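Local coordinates for putative alpha-L-fucosidase (Bacteroides thetaiotaomicron VPI-5482, PDB 3GZA), which probably hydrolyses alpha-L-fucosidic linkages, releasing L-fucose from its glycoconjugates, at residues V25-L30 and G126-I131; T84-W89 and Y96-V101; S91-Y96 and C162-T167. All coordinates share one frame; numbering follows the deposited sequence.

How the contacts relate
Contacts 1 and 2 are buried, contact 3 only partly. Contact 1, the nearest to the centre of the chain, joins the barrel strands 22-26 and 124-129 across strand 75-79, which pairs with both. Contact 2 lies wholly within the long loop between strand 75-79 and helix 110-121, and contact 3 sets the 91-96 part of that loop on helix 148-171. The two share Y96 and both reach the second subunit. Probable hydrogen bonds link contacts 1 and 2 (D29 OD1 with T84 OG1) and contacts 2 and 3 (N94 ND2 with G85 O). Chemistry changes with place: a histidine-tyrosine pair beside a bound diol in contact 1, backbone bonds with rings in contact 2, apolar side chains in contact 3.

Contact 1 of 3, residues V25-L30 and G126-I131; sequences VFHYDL and GIYIGI. With EDO (1,2-ethanediol), chain D.
H27 turns the edge of its imidazole toward the face of the Y128 phenol, an edge-to-face pair with centroids 5.4 Å apart and planes at 65°. The nearest atoms of the two rings are H27 NE2 and Y128 CE2, 4.2 Å apart, a loose approach without a direct polar bond. Y128 carries its ring anti to the backbone N (chi1 172°), which sends it from strand 124-129 toward the strand end at V25. There V25 CG2 meets Y128 CD2 at 4.4 Å, obliquely to the ring, so valine and histidine both border the tyrosine. Strand 75-79 lies between the two segments and pairs with both of their strands; its V77 and T79 also touch Y128. Further rings lie around the pair: W180 meets Y128, while F284, W283 and H82 meet H27.

A 1,2-ethanediol, probably from the crystallisation liquor, sits where the polar ends converge. Its O1 lies near the imidazole plane and is hydrogen-bonded to H27 NE2 at 2.7 Å; the same oxygen is 2.9 Å from Y128 OH. A HEPES molecule is bound about 5 Å from the Y128 side chain. Two polar side-chain atoms close to one diol oxygen, among several aromatic rings and at the C-terminal ends of barrel strands where TIM-barrel enzymes place their active sites, are consistent with a sugar-binding pocket.

Contact 2 of 3, residues T84-W89 and Y96-V101; sequences TGFGLW and YCLKAV
With CG anti to the backbone N in both residues (chi1 -170° in F86, -162° in Y96), the two rings swing together and meet as a T-shaped pair. F86 presents its edge: CD1 stands 3.9 Å above the Y96 ring plane, over its centre, and the planes are at 89°. The Y96 rim lies against backbone, with its CE2 3.4 Å from T84 O and its CD2 beside the carbonyl carbon of G85. The other segment also borders the F86 ring farther along: C97 CA lies over one face, L98 CD2 is at the edge, and V101 CG1 approaches F86 CZ obliquely, to 3.7 Å.

Backbone bonds fix this register. G87 N donates to Y96 O at 2.9 Å, in the carbonyl plane, and L98 N returns a weak bond to G87 O, giving a single beta bridge of G87 with C97. Before the bridge, T84 OG1 accepts from F86 N at 3.0 Å in an ST turn, and a hydrogen bond links this hydroxyl to D29. One water joins T84 O and Y96 OH. On another side, Y96 and A100 touch P95 of the second subunit.

The bridge closes a short loop within the connection from strand 75-79 to helix 110-121. L98 leans on I110 of that helix, and W89 packs against its V111 and against M165 and L169 of helix 148-171, where the indole NE1 bonds E168.

Contact 3 of 3, residues S91-Y96 and C162-T167; sequences SDVNPY and CEKMVT. With EDO (1,2-ethanediol), chain K.
V93 lays both methyl branches against K164 CB on helix 148-171, each 3.9 Å away. CG1 also meets K164 CD, while CG2 rests 3.8 Å from M165 CG. The branched side chain thus sits across the roots of both helix residues. M165, a selenomethionine, is extended about chi2, then bent at chi3 (-67°), and its selenium comes to N94: SE is 3.8 Å from N94 CB, with the amide ND2 nearly as close. No hydrogen bond crosses between the two segments.

A second shell shapes the loop for this approach. S91 OG accepts from both V93 N and N94 N, the latter at 3.0 Å and almost straight (174°), so one hydroxyl forms an ST turn and an ST motif together and folds the backbone that carries V93 and N94. E168, one turn beyond K164 on the helix, holds the beginning of 91-96 through S91 OG and D92 N, and D92 makes a salt bridge to R172. The N94 amide is used at both ends: OD1 accepts from Y96 N at 3.0 Å in an Asx turn, the donor standing above the carbonyl plane, while ND2 donates to G85 O.

Farther out, K164 runs extended past V93 and its NZ donates to O1 of a 1,2-ethanediol at 2.9 Å. D92 and P95 pack on N52 and Y51 of the second subunit. Division of labour follows from this chemistry: the loop meets M165 and the aliphatic part of K164 by apolar contact, its internal turns and the acidic E168 set its shape and position, and the K164 amino group reaches a diol that is also hydrogen-bonded to E49 of the second subunit.

Contact 1 of 3, residues V25-L30 and G126-I131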
loop_
_atom_site.group_PDB
_atom_site.type_symbol
_atom_site.label_atom_id
_atom_site.label_comp_id
_atom_site.label_asym_id
_atom_site.label_seq_id
_atom_site.Cartn_x
_atom_site.Cartn_y
_atom_site.Cartn_z
ATOM N N VAL A 25 -10.750 -21.547 -12.545
ATOM C CA VAL A 25 -10.061 -20.353 -12.026
ATOM C C VAL A 25 -11.188 -19.453 -11.399
ATOM O O VAL A 25 -12.266 -19.234 -11.969
ATOM C CB VAL A 25 -9.208 -19.593 -13.063
ATOM C CG1 VAL A 25 -10.078 -19.053 -14.209
ATOM C CG2 VAL A 25 -8.385 -18.482 -12.355
ATOM N N PHE A 26 -10.931 -18.962 -10.191
ATOM C CA PHE A 26 -11.816 -18.112 -9.444
ATOM C C PHE A 26 -11.202 -16.724 -9.375
ATOM O O PHE A 26 -10.114 -16.592 -8.803
ATOM C CB PHE A 26 -12.012 -18.633 -8.000
ATOM C CG PHE A 26 -12.679 -19.984 -7.907
ATOM C CD1 PHE A 26 -11.927 -21.151 -8.081
ATOM C CD2 PHE A 26 -14.037 -20.082 -7.740
ATOM C CE1 PHE A 26 -12.585 -22.398 -8.016
ATOM C CE2 PHE A 26 -14.640 -21.296 -7.641
ATOM C CZ PHE A 26 -13.903 -22.465 -7.795
ATOM N N HIS A 27 -11.835 -15.749 -10.025
ATOM C CA HIS A 27 -11.421 -14.357 -9.979
ATOM C C HIS A 27 -12.162 -13.631 -8.857
ATOM O O HIS A 27 -13.387 -13.726 -8.754
ATOM C CB HIS A 27 -11.685 -13.650 -11.309
ATOM C CG HIS A 27 -10.746 -14.037 -12.409
ATOM N ND1 HIS A 27 -10.811 -15.244 -13.084
ATOM C CD2 HIS A 27 -9.717 -13.361 -12.949
ATOM C CE1 HIS A 27 -9.848 -15.279 -13.994
ATOM N NE2 HIS A 27 -9.174 -14.143 -13.936
ATOM N N TYR A 28 -11.425 -12.912 -8.002
ATOM C CA TYR A 28 -12.003 -12.190 -6.895
ATOM C C TYR A 28 -11.064 -11.028 -6.581
ATOM O O TYR A 28 -9.850 -11.238 -6.489
ATOM C CB TYR A 28 -12.147 -13.154 -5.724
ATOM C CG TYR A 28 -13.284 -12.933 -4.751
ATOM C CD1 TYR A 28 -14.556 -12.767 -5.235
ATOM C CD2 TYR A 28 -13.072 -12.990 -3.394
ATOM C CE1 TYR A 28 -15.623 -12.657 -4.372
ATOM C CE2 TYR A 28 -14.121 -12.862 -2.520
ATOM C CZ TYR A 28 -15.380 -12.745 -3.021
ATOM O OH TYR A 28 -16.467 -12.675 -2.188
ATOM N N ASP A 29 -11.594 -9.838 -6.515
ATOM C CA ASP A 29 -10.839 -8.643 -6.198
ATOM C C ASP A 29 -11.827 -7.621 -5.666
ATOM O O ASP A 29 -13.033 -7.868 -5.629
ATOM C CB ASP A 29 -10.052 -8.183 -7.449
ATOM C CG ASP A 29 -8.871 -7.247 -7.149
ATOM O OD1 ASP A 29 -8.822 -6.608 -6.040
ATOM O OD2 ASP A 29 -8.002 -7.141 -8.059
ATOM N N LEU A 30 -11.315 -6.445 -5.258
ATOM C CA LEU A 30 -12.161 -5.480 -4.529
ATOM C C LEU A 30 -13.401 -4.998 -5.261
ATOM O O LEU A 30 -14.445 -4.740 -4.642
ATOM C CB LEU A 30 -11.295 -4.275 -4.129
ATOM C CG LEU A 30 -10.109 -4.570 -3.209
ATOM C CD1 LEU A 30 -9.162 -3.341 -3.170
ATOM C CD2 LEU A 30 -10.564 -4.998 -1.783
ATOM N N GLY A 126 -3.999 -24.308 -7.274
ATOM C CA GLY A 126 -3.029 -23.435 -7.895
ATOM C C GLY A 126 -3.298 -21.987 -7.515
ATOM O O GLY A 126 -4.336 -21.655 -7.008
ATOM N N ILE A 127 -2.340 -21.116 -7.834
ATOM C CA ILE A 127 -2.450 -19.696 -7.475
ATOM C C ILE A 127 -2.167 -18.832 -8.695
ATOM O O ILE A 127 -1.194 -19.068 -9.427
ATOM C CB ILE A 127 -1.528 -19.333 -6.320
ATOM C CG1 ILE A 127 -1.899 -20.091 -5.015
ATOM C CG2 ILE A 127 -1.670 -17.830 -6.046
ATOM C CD1 ILE A 127 -0.947 -19.911 -3.828
ATOM N N TYR A 128 -3.031 -17.864 -8.929
ATOM C CA TYR A 128 -2.866 -16.877 -9.989
ATOM C C TYR A 128 -2.380 -15.586 -9.342
ATOM O O TYR A 128 -2.900 -15.151 -8.285
ATOM C CB TYR A 128 -4.211 -16.694 -10.683
ATOM C CG TYR A 128 -4.444 -15.618 -11.717
ATOM C CD1 TYR A 128 -4.354 -14.263 -11.417
ATOM C CD2 TYR A 128 -4.798 -15.971 -13.012
ATOM C CE1 TYR A 128 -4.602 -13.304 -12.368
ATOM C CE2 TYR A 128 -5.067 -15.015 -13.955
ATOM C CZ TYR A 128 -4.953 -13.671 -13.627
ATOM O OH TYR A 128 -5.261 -12.717 -14.584
ATOM N N ILE A 129 -1.424 -14.957 -9.988
ATOM C CA ILE A 129 -0.819 -13.735 -9.455
ATOM C C ILE A 129 -0.776 -12.726 -10.593
ATOM O O ILE A 129 -0.152 -12.973 -11.623
ATOM C CB ILE A 129 0.632 -14.024 -8.961
ATOM C CG1 ILE A 129 0.637 -15.185 -7.967
ATOM C CG2 ILE A 129 1.215 -12.733 -8.300
ATOM C CD1 ILE A 129 2.055 -15.643 -7.555
ATOM N N GLY A 130 -1.391 -11.569 -10.382
ATOM C CA GLY A 130 -1.371 -10.490 -11.361
ATOM C C GLY A 130 -0.314 -9.476 -10.958
ATOM O O GLY A 130 -0.409 -8.827 -9.898
ATOM N N ILE A 131 0.755 -9.375 -11.732
ATOM C CA ILE A 131 1.836 -8.402 -11.527
ATOM C C ILE A 131 1.934 -7.385 -12.668
ATOM O O ILE A 131 2.711 -6.440 -12.605
ATOM C CB ILE A 131 3.233 -9.098 -11.386
ATOM C CG1 ILE A 131 3.693 -9.798 -12.669
ATOM C CG2 ILE A 131 3.224 -10.088 -10.246
ATOM C CD1 ILE A 131 5.088 -10.255 -12.560
HETATM C C1 EDO D . -8.571 -13.988 -17.111
HETATM O O1 EDO D . -7.639 -13.552 -16.114
HETATM C C2 EDO D . -8.029 -15.292 -17.602
HETATM O O2 EDO D . -6.891 -15.016 -18.393
#

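Contact 2 of 3, residues T84-W89 and Y96-V101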
loop_
_atom_site.group_PDB
_atom_site.type_symbol
_atom_site.label_atom_id
_atom_site.label_comp_id
_atom_site.label_asym_id
_atom_site.label_seq_id
_atom_site.Cartn_x
_atom_site.Cartn_y
_atom_site.Cartn_z
ATOM N N THR A 84 -5.947 -4.564 -9.030
ATOM C CA THR A 84 -6.016 -3.430 -8.088
ATOM C C THR A 84 -4.754 -3.306 -7.256
ATOM O O THR A 84 -4.503 -2.264 -6.679
ATOM C CB THR A 84 -7.197 -3.523 -7.121
ATOM O OG1 THR A 84 -6.984 -4.599 -6.188
ATOM C CG2 THR A 84 -8.551 -3.679 -7.871
ATOM N N GLY A 85 -4.016 -4.403 -7.182
ATOM C CA GLY A 85 -2.885 -4.549 -6.308
ATOM C C GLY A 85 -3.220 -5.227 -4.997
ATOM O O GLY A 85 -2.278 -5.543 -4.271
ATOM N N PHE A 86 -4.506 -5.435 -4.674
ATOM C CA PHE A 86 -4.905 -5.988 -3.409
ATOM C C PHE A 86 -4.625 -7.454 -3.393
ATOM O O PHE A 86 -4.936 -8.146 -4.359
ATOM C CB PHE A 86 -6.387 -5.807 -3.246
ATOM C CG PHE A 86 -6.888 -6.128 -1.853
ATOM C CD1 PHE A 86 -6.606 -5.282 -0.801
ATOM C CD2 PHE A 86 -7.645 -7.247 -1.636
ATOM C CE1 PHE A 86 -7.078 -5.509 0.458
ATOM C CE2 PHE A 86 -8.115 -7.506 -0.359
ATOM C CZ PHE A 86 -7.825 -6.642 0.688
ATOM N N GLY A 87 -4.135 -7.955 -2.276
ATOM C CA GLY A 87 -3.843 -9.344 -2.140
ATOM C C GLY A 87 -4.721 -10.108 -1.153
ATOM O O GLY A 87 -4.936 -9.672 -0.040
ATOM N N LEU A 88 -5.205 -11.272 -1.567
ATOM C CA LEU A 88 -6.128 -12.098 -0.781
ATOM C C LEU A 88 -5.443 -13.057 0.195
ATOM O O LEU A 88 -5.926 -14.165 0.445
ATOM C CB LEU A 88 -7.067 -12.875 -1.709
ATOM C CG LEU A 88 -7.884 -12.019 -2.687
ATOM C CD1 LEU A 88 -8.866 -12.966 -3.428
ATOM C CD2 LEU A 88 -8.628 -10.914 -1.952
ATOM N N TRP A 89 -4.354 -12.623 0.824
ATOM C CA TRP A 89 -3.647 -13.428 1.800
ATOM C C TRP A 89 -3.038 -12.503 2.855
ATOM O O TRP A 89 -3.069 -11.278 2.709
ATOM C CB TRP A 89 -2.601 -14.365 1.152
ATOM C CG TRP A 89 -1.297 -13.762 0.693
ATOM C CD1 TRP A 89 -0.091 -13.875 1.313
ATOM C CD2 TRP A 89 -1.055 -12.972 -0.491
ATOM N NE1 TRP A 89 0.873 -13.249 0.576
ATOM C CE2 TRP A 89 0.311 -12.692 -0.528
ATOM C CE3 TRP A 89 -1.845 -12.549 -1.555
ATOM C CZ2 TRP A 89 0.883 -11.908 -1.538
ATOM C CZ3 TRP A 89 -1.261 -11.798 -2.600
ATOM C CH2 TRP A 89 0.088 -11.492 -2.564
ATOM N N TYR A 96 -1.137 -3.932 1.086
ATOM C CA TYR A 96 -2.476 -3.825 0.509
ATOM C C TYR A 96 -3.048 -5.210 0.334
ATOM O O TYR A 96 -3.054 -5.797 -0.755
ATOM C CB TYR A 96 -2.376 -3.155 -0.854
ATOM C CG TYR A 96 -3.630 -2.580 -1.432
ATOM C CD1 TYR A 96 -4.511 -1.823 -0.667
ATOM C CD2 TYR A 96 -3.912 -2.696 -2.786
ATOM C CE1 TYR A 96 -5.624 -1.197 -1.231
ATOM C CE2 TYR A 96 -5.041 -2.087 -3.329
ATOM C CZ TYR A 96 -5.875 -1.347 -2.556
ATOM O OH TYR A 96 -6.930 -0.651 -3.131
ATOM N N CYS A 97 -3.388 -5.774 1.476
ATOM C CA CYS A 97 -3.868 -7.167 1.553
ATOM C C CYS A 97 -4.899 -7.291 2.673
ATOM O O CYS A 97 -5.343 -6.297 3.255
ATOM C CB CYS A 97 -2.691 -8.113 1.730
ATOM S SG CYS A 97 -1.900 -8.100 3.372
ATOM N N LEU A 98 -5.245 -8.541 2.989
ATOM C CA LEU A 98 -6.263 -8.790 4.002
ATOM C C LEU A 98 -5.952 -8.264 5.390
ATOM O O LEU A 98 -6.880 -8.101 6.228
ATOM C CB LEU A 98 -6.678 -10.261 3.962
ATOM C CG LEU A 98 -7.448 -10.621 2.695
ATOM C CD1 LEU A 98 -7.548 -12.183 2.662
ATOM C CD2 LEU A 98 -8.845 -9.956 2.581
ATOM N N LYS A 99 -4.685 -7.961 5.675
ATOM C CA LYS A 99 -4.331 -7.318 6.945
ATOM C C LYS A 99 -4.984 -5.921 7.073
ATOM O O LYS A 99 -5.158 -5.444 8.191
ATOM C CB LYS A 99 -2.814 -7.152 7.072
ATOM C CG LYS A 99 -2.069 -8.441 7.227
ATOM C CD LYS A 99 -0.606 -8.217 7.457
ATOM C CE LYS A 99 0.150 -9.480 7.778
ATOM N NZ LYS A 99 -0.220 -10.047 9.115
ATOM N N ALA A 100 -5.296 -5.291 5.943
ATOM C CA ALA A 100 -5.761 -3.903 5.973
ATOM C C ALA A 100 -7.217 -3.711 6.267
ATOM O O ALA A 100 -7.635 -2.609 6.615
ATOM C CB ALA A 100 -5.442 -3.240 4.626
ATOM N N VAL A 101 -8.012 -4.771 6.081
ATOM C CA VAL A 101 -9.443 -4.625 6.068
ATOM C C VAL A 101 -10.109 -5.005 7.368
ATOM O O VAL A 101 -9.523 -5.718 8.195
ATOM C CB VAL A 101 -10.088 -5.456 4.917
ATOM C CG1 VAL A 101 -9.556 -5.033 3.569
ATOM C CG2 VAL A 101 -9.953 -6.981 5.178
HETATM O O HOH W 1 -6.404 0.058 -5.921
#

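Contact 3 of 3, residues S91-Y96 and C162-T167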
loop_
_atom_site.group_PDB
_atom_site.type_symbol
_atom_site.label_atom_id
_atom_site.label_comp_id
_atom_site.label_asym_id
_atom_site.label_seq_id
_atom_site.Cartn_x
_atom_site.Cartn_y
_atom_site.Cartn_z
ATOM N N SER A 91 -0.043 -11.094 3.781
ATOM C CA SER A 91 1.299 -10.836 3.256
ATOM C C SER A 91 2.079 -9.930 4.195
ATOM O O SER A 91 1.492 -9.102 4.885
ATOM C CB SER A 91 1.224 -10.097 1.908
ATOM O OG SER A 91 2.510 -9.860 1.357
ATOM N N ASP A 92 3.383 -10.168 4.248
ATOM C CA ASP A 92 4.313 -9.328 5.010
ATOM C C ASP A 92 5.120 -8.373 4.120
ATOM O O ASP A 92 6.058 -7.716 4.594
ATOM C CB ASP A 92 5.243 -10.231 5.781
ATOM C CG ASP A 92 4.479 -11.166 6.698
ATOM O OD1 ASP A 92 3.648 -10.654 7.492
ATOM O OD2 ASP A 92 4.731 -12.406 6.659
ATOM N N VAL A 93 4.759 -8.333 2.840
ATOM C CA VAL A 93 5.452 -7.498 1.872
ATOM C C VAL A 93 4.543 -6.609 1.080
ATOM O O VAL A 93 4.961 -5.488 0.723
ATOM C CB VAL A 93 6.407 -8.332 0.936
ATOM C CG1 VAL A 93 7.421 -9.113 1.786
ATOM C CG2 VAL A 93 5.610 -9.302 0.049
ATOM N N ASN A 94 3.335 -7.079 0.785
ATOM C CA ASN A 94 2.319 -6.235 0.146
ATOM C C ASN A 94 1.347 -5.811 1.242
ATOM O O ASN A 94 0.576 -6.642 1.688
ATOM C CB ASN A 94 1.544 -7.054 -0.869
ATOM C CG ASN A 94 0.438 -6.244 -1.548
ATOM O OD1 ASN A 94 0.300 -5.060 -1.317
ATOM N ND2 ASN A 94 -0.406 -6.924 -2.318
ATOM N N PRO A 95 1.414 -4.565 1.724
ATOM C CA PRO A 95 0.541 -4.136 2.839
ATOM C C PRO A 95 -0.921 -3.998 2.402
ATOM O O PRO A 95 -1.834 -3.953 3.246
ATOM C CB PRO A 95 1.091 -2.753 3.217
ATOM C CG PRO A 95 1.742 -2.256 1.907
ATOM C CD PRO A 95 2.266 -3.488 1.220
ATOM N N TYR A 96 -1.137 -3.932 1.086
ATOM C CA TYR A 96 -2.476 -3.825 0.509
ATOM C C TYR A 96 -3.048 -5.210 0.334
ATOM O O TYR A 96 -3.054 -5.797 -0.755
ATOM C CB TYR A 96 -2.376 -3.155 -0.854
ATOM C CG TYR A 96 -3.630 -2.580 -1.432
ATOM C CD1 TYR A 96 -4.511 -1.823 -0.667
ATOM C CD2 TYR A 96 -3.912 -2.696 -2.786
ATOM C CE1 TYR A 96 -5.624 -1.197 -1.231
ATOM C CE2 TYR A 96 -5.041 -2.087 -3.329
ATOM C CZ TYR A 96 -5.875 -1.347 -2.556
ATOM O OH TYR A 96 -6.930 -0.651 -3.131
ATOM N N CYS A 162 7.481 -8.203 -6.184
ATOM C CA CYS A 162 6.805 -9.326 -6.836
ATOM C C CYS A 162 7.475 -10.638 -6.512
ATOM O O CYS A 162 6.804 -11.651 -6.219
ATOM C CB CYS A 162 6.768 -9.115 -8.337
ATOM S SG CYS A 162 5.666 -7.735 -8.806
ATOM N N GLU A 163 8.796 -10.656 -6.546
ATOM C CA GLU A 163 9.592 -11.841 -6.152
ATOM C C GLU A 163 9.213 -12.257 -4.716
ATOM O O GLU A 163 9.016 -13.455 -4.430
ATOM C CB GLU A 163 11.086 -11.567 -6.270
ATOM C CG GLU A 163 11.530 -11.423 -7.733
ATOM C CD GLU A 163 12.845 -10.750 -7.943
ATOM O OE1 GLU A 163 13.537 -10.450 -6.955
ATOM O OE2 GLU A 163 13.187 -10.488 -9.117
ATOM N N LYS A 164 9.119 -11.271 -3.831
ATOM C CA LYS A 164 8.756 -11.584 -2.442
ATOM C C LYS A 164 7.326 -12.111 -2.296
ATOM O O LYS A 164 7.105 -13.042 -1.517
ATOM C CB LYS A 164 9.001 -10.393 -1.535
ATOM C CG LYS A 164 10.480 -10.122 -1.285
ATOM C CD LYS A 164 10.637 -8.892 -0.438
ATOM C CE LYS A 164 12.065 -8.596 -0.045
ATOM N NZ LYS A 164 12.052 -7.311 0.780
HETATM N N MSE A 165 6.386 -11.565 -3.039
HETATM C CA MSE A 165 5.002 -12.042 -3.024
HETATM C C MSE A 165 4.956 -13.484 -3.516
HETATM O O MSE A 165 4.336 -14.344 -2.901
HETATM C CB MSE A 165 4.070 -11.167 -3.851
HETATM C CG MSE A 165 3.808 -9.776 -3.233
HETATM SE SE MSE A 165 2.424 -8.817 -4.165
HETATM C CE MSE A 165 3.230 -8.499 -5.832
ATOM N N VAL A 166 5.661 -13.742 -4.614
ATOM C CA VAL A 166 5.725 -15.094 -5.180
ATOM C C VAL A 166 6.339 -16.028 -4.173
ATOM O O VAL A 166 5.891 -17.144 -4.008
ATOM C CB VAL A 166 6.444 -15.082 -6.526
ATOM C CG1 VAL A 166 6.720 -16.502 -7.083
ATOM C CG2 VAL A 166 5.652 -14.280 -7.577
ATOM N N THR A 167 7.351 -15.572 -3.471
ATOM C CA THR A 167 8.012 -16.437 -2.479
ATOM C C THR A 167 7.019 -16.802 -1.371
ATOM O O THR A 167 6.952 -17.976 -0.944
ATOM C CB THR A 167 9.267 -15.764 -1.894
ATOM O OG1 THR A 167 10.190 -15.490 -2.953
ATOM C CG2 THR A 167 9.995 -16.691 -0.878
HETATM C C1 EDO K . 10.841 -4.994 -2.306
HETATM O O1 EDO K . 11.947 -5.595 -1.524
HETATM C C2 EDO K . 9.607 -5.162 -1.368
HETATM O O2 EDO K . 9.473 -4.105 -0.460
#